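PDB 1UMR: snaclec convulxin subunit alpha from Crotalus durissus, which activates platelets by binding the collagen receptor glycoprotein VI, acting as a venom lectin of the snaclec family. Local coordinates for residues His40-Lys45 against Pro126-Phe131. Numbering follows the deposited sequence.
Sequences HLVSIK and PFVCKF
Three contacts grip Lys130 NZ: it donates to Ser43 OG and to Ser43 O, each at 3.1 Å, and forms a salt bridge with Glu49 of helix 47-60. The carbonyl is approached from above its plane, 45° out, and the glutamate probably offsets the burial of the ammonium charge and the like charge of Lys45 NZ, 5.3 Å from Lys130 NZ and itself salt-bridged to an acidic side chain of a neighbouring subunit. With CG anti to the backbone N (chi1 160°) and every later torsion extended, the lysine runs its full length to Ser43, and its CD and CE pass along the serine hydroxyl. At the base of the lysine the backbones pair. His40 and Lys130 form an antiparallel hydrogen-bonded pair, Lys130 N to His40 O at 2.9 Å and His40 N to Lys130 O at 3.1 Å; Leu41 and Cys129 follow as a non-hydrogen-bonded pair. Strand 40-41 is thereby joined to strand 125-131 as the outermost strand, within this chain, of an antiparallel sheet of the C-type lectin domain; Cys129 is disulfide-bonded to Cys32 of helix 25-35. Beyond the pair the chain turns off, yet Val42 N still reaches Val128 O at 2.9 Å, from 40° above the carbonyl plane. Val42 crosses Val128 obliquely, CG2 against CB at 3.5 Å, while Val42 CG1 touches both Val128 CG1 and Lys130 CB; Ile70 and Val68 of strand 67-74 extend this apolar patch. Leu41 crosses Phe127 at about a right angle, its CD2 meeting Phe127 CB at 3.7 Å, and Ala28 of helix 25-35 touches both side chains.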
ATOM      1  N   HIS A  40     -14.296  27.646 -41.474  1.00 38.21           N
ATOM      2  CA  HIS A  40     -13.093  26.820 -41.622  1.00 38.33           C
ATOM      3  C   HIS A  40     -13.477  25.511 -42.366  1.00 46.12           C
ATOM      4  O   HIS A  40     -14.700  25.241 -42.457  1.00 42.53           O
ATOM      5  CB  HIS A  40     -12.667  26.414 -40.245  1.00 40.67           C
ATOM      6  CG  HIS A  40     -11.981  27.512 -39.545  1.00 39.64           C
ATOM      7  ND1 HIS A  40     -12.529  28.182 -38.455  1.00 42.28           N
ATOM      8  CD2 HIS A  40     -10.834  28.144 -39.851  1.00 28.06           C
ATOM      9  CE1 HIS A  40     -11.696  29.149 -38.092  1.00 34.84           C
ATOM     10  NE2 HIS A  40     -10.669  29.148 -38.928  1.00 34.85           N
ATOM     11  N   LEU A  41     -12.500  24.728 -42.897  1.00 38.12           N
ATOM     12  CA  LEU A  41     -12.814  23.334 -43.255  1.00 42.77           C
ATOM     13  C   LEU A  41     -13.586  22.686 -42.067  1.00 43.29           C
ATOM     14  O   LEU A  41     -13.359  23.081 -40.934  1.00 41.69           O
ATOM     15  CB  LEU A  41     -11.545  22.550 -43.506  1.00 37.81           C
ATOM     16  CG  LEU A  41     -10.975  22.920 -44.860  1.00 38.70           C
ATOM     17  CD1 LEU A  41      -9.517  22.298 -44.877  1.00 41.71           C
ATOM     18  CD2 LEU A  41     -11.974  22.264 -45.908  1.00 36.04           C
ATOM     19  N   VAL A  42     -14.496  21.734 -42.295  1.00 42.72           N
ATOM     20  CA  VAL A  42     -15.118  21.109 -41.137  1.00 36.11           C
ATOM     21  C   VAL A  42     -14.121  20.547 -40.088  1.00 36.81           C
ATOM     22  O   VAL A  42     -13.120  19.912 -40.396  1.00 40.03           O
ATOM     23  CB  VAL A  42     -15.878  19.769 -41.425  1.00 41.98           C
ATOM     24  CG1 VAL A  42     -17.302  19.760 -41.124  1.00 42.20           C
ATOM     25  CG2 VAL A  42     -15.461  19.061 -42.575  1.00 31.88           C
ATOM     26  N   SER A  43     -14.561  20.627 -38.846  1.00 36.42           N
ATOM     27  CA  SER A  43     -14.112  19.895 -37.711  1.00 36.01           C
ATOM     28  C   SER A  43     -15.230  18.934 -37.167  1.00 41.58           C
ATOM     29  O   SER A  43     -16.408  19.231 -37.183  1.00 37.42           O
ATOM     30  CB  SER A  43     -13.729  20.896 -36.598  1.00 36.04           C
ATOM     31  OG  SER A  43     -14.806  21.705 -36.165  1.00 46.35           O
ATOM     32  N   ILE A  44     -14.867  17.806 -36.629  1.00 34.50           N
ATOM     33  CA  ILE A  44     -15.895  16.843 -36.407  1.00 36.04           C
ATOM     34  C   ILE A  44     -15.568  16.400 -34.995  1.00 39.55           C
ATOM     35  O   ILE A  44     -14.474  15.873 -34.782  1.00 38.68           O
ATOM     36  CB  ILE A  44     -15.684  15.680 -37.356  1.00 41.26           C
ATOM     37  CG1 ILE A  44     -15.862  16.155 -38.773  1.00 43.20           C
ATOM     38  CG2 ILE A  44     -16.480  14.502 -36.927  1.00 27.05           C
ATOM     39  CD1 ILE A  44     -15.852  15.088 -39.799  1.00 42.54           C
ATOM     40  N   LYS A  45     -16.471  16.724 -34.048  1.00 39.52           N
ATOM     41  CA  LYS A  45     -16.187  16.741 -32.610  1.00 38.75           C
ATOM     42  C   LYS A  45     -17.009  15.786 -31.821  1.00 44.86           C
ATOM     43  O   LYS A  45     -16.885  15.787 -30.579  1.00 44.52           O
ATOM     44  CB  LYS A  45     -16.341  18.149 -32.018  1.00 40.76           C
ATOM     45  CG  LYS A  45     -15.238  19.117 -32.661  1.00 41.82           C
ATOM     46  CD  LYS A  45     -14.964  20.371 -31.904  1.00 50.41           C
ATOM     47  CE  LYS A  45     -14.458  21.449 -32.859  1.00 56.68           C
ATOM     48  NZ  LYS A  45     -13.939  22.771 -32.315  1.00 48.93           N
ATOM     49  N   PRO A 126     -12.738  17.982 -53.421  1.00 56.12           N
ATOM     50  CA  PRO A 126     -13.860  18.682 -52.812  1.00 55.10           C
ATOM     51  C   PRO A 126     -13.592  18.715 -51.304  1.00 52.55           C
ATOM     52  O   PRO A 126     -12.642  18.054 -50.829  1.00 48.24           O
ATOM     53  CB  PRO A 126     -15.106  17.852 -53.203  1.00 47.72           C
ATOM     54  CG  PRO A 126     -14.569  16.530 -53.705  1.00 48.09           C
ATOM     55  CD  PRO A 126     -13.147  16.735 -54.095  1.00 44.42           C
ATOM     56  N   PHE A 127     -14.401  19.498 -50.581  1.00 47.29           N
ATOM     57  CA  PHE A 127     -14.157  19.762 -49.194  1.00 43.17           C
ATOM     58  C   PHE A 127     -15.446  20.240 -48.564  1.00 46.69           C
ATOM     59  O   PHE A 127     -16.380  20.694 -49.316  1.00 43.59           O
ATOM     60  CB  PHE A 127     -13.084  20.816 -49.106  1.00 38.43           C
ATOM     61  CG  PHE A 127     -13.411  22.041 -49.827  1.00 39.70           C
ATOM     62  CD1 PHE A 127     -13.076  22.179 -51.141  1.00 36.04           C
ATOM     63  CD2 PHE A 127     -14.040  23.106 -49.192  1.00 37.25           C
ATOM     64  CE1 PHE A 127     -13.344  23.364 -51.857  1.00 39.85           C
ATOM     65  CE2 PHE A 127     -14.270  24.288 -49.907  1.00 35.32           C
ATOM     66  CZ  PHE A 127     -13.911  24.389 -51.282  1.00 38.61           C
ATOM     67  N   VAL A 128     -15.519  20.106 -47.221  1.00 42.20           N
ATOM     68  CA  VAL A 128     -16.665  20.575 -46.461  1.00 42.73           C
ATOM     69  C   VAL A 128     -16.332  21.782 -45.655  1.00 39.80           C
ATOM     70  O   VAL A 128     -15.285  21.800 -45.048  1.00 47.34           O
ATOM     71  CB  VAL A 128     -17.220  19.425 -45.562  1.00 48.96           C
ATOM     72  CG1 VAL A 128     -18.449  19.864 -44.650  1.00 35.70           C
ATOM     73  CG2 VAL A 128     -17.655  18.311 -46.441  1.00 39.92           C
ATOM     74  N   CYS A 129     -17.193  22.822 -45.693  1.00 41.12           N
ATOM     75  CA  CYS A 129     -17.054  24.022 -44.859  1.00 33.12           C
ATOM     76  C   CYS A 129     -17.976  24.000 -43.608  1.00 38.69           C
ATOM     77  O   CYS A 129     -19.055  23.377 -43.616  1.00 37.03           O
ATOM     78  CB  CYS A 129     -17.343  25.271 -45.635  1.00 36.60           C
ATOM     79  SG  CYS A 129     -16.087  25.617 -46.893  1.00 45.20           S
ATOM     80  N   LYS A 130     -17.538  24.615 -42.520  1.00 32.69           N
ATOM     81  CA  LYS A 130     -18.332  24.707 -41.286  1.00 31.84           C
ATOM     82  C   LYS A 130     -18.196  26.064 -40.642  1.00 37.63           C
ATOM     83  O   LYS A 130     -17.148  26.701 -40.691  1.00 46.24           O
ATOM     84  CB  LYS A 130     -18.070  23.558 -40.309  1.00 36.53           C
ATOM     85  CG  LYS A 130     -18.469  23.797 -38.800  1.00 28.76           C
ATOM     86  CD  LYS A 130     -17.888  22.639 -37.941  1.00 29.90           C
ATOM     87  CE  LYS A 130     -18.160  22.784 -36.400  1.00 33.24           C
ATOM     88  NZ  LYS A 130     -17.832  21.553 -35.636  1.00 35.14           N
ATOM     89  N   PHE A 131     -19.302  26.581 -40.134  1.00 42.76           N
ATOM     90  CA  PHE A 131     -19.286  27.827 -39.373  1.00 36.60           C
ATOM     91  C   PHE A 131     -20.474  27.949 -38.427  1.00 38.27           C
ATOM     92  O   PHE A 131     -21.446  27.225 -38.597  1.00 37.43           O
ATOM     93  CB  PHE A 131     -19.212  29.028 -40.287  1.00 37.75           C
ATOM     94  CG  PHE A 131     -20.503  29.475 -40.830  1.00 37.36           C
ATOM     95  CD1 PHE A 131     -20.908  29.123 -42.116  1.00 39.99           C
ATOM     96  CD2 PHE A 131     -21.266  30.382 -40.118  1.00 45.17           C
ATOM     97  CE1 PHE A 131     -22.093  29.595 -42.694  1.00 40.37           C
ATOM     98  CE2 PHE A 131     -22.438  30.906 -40.638  1.00 31.57           C
ATOM     99  CZ  PHE A 131     -22.873  30.526 -41.963  1.00 40.09           C
TER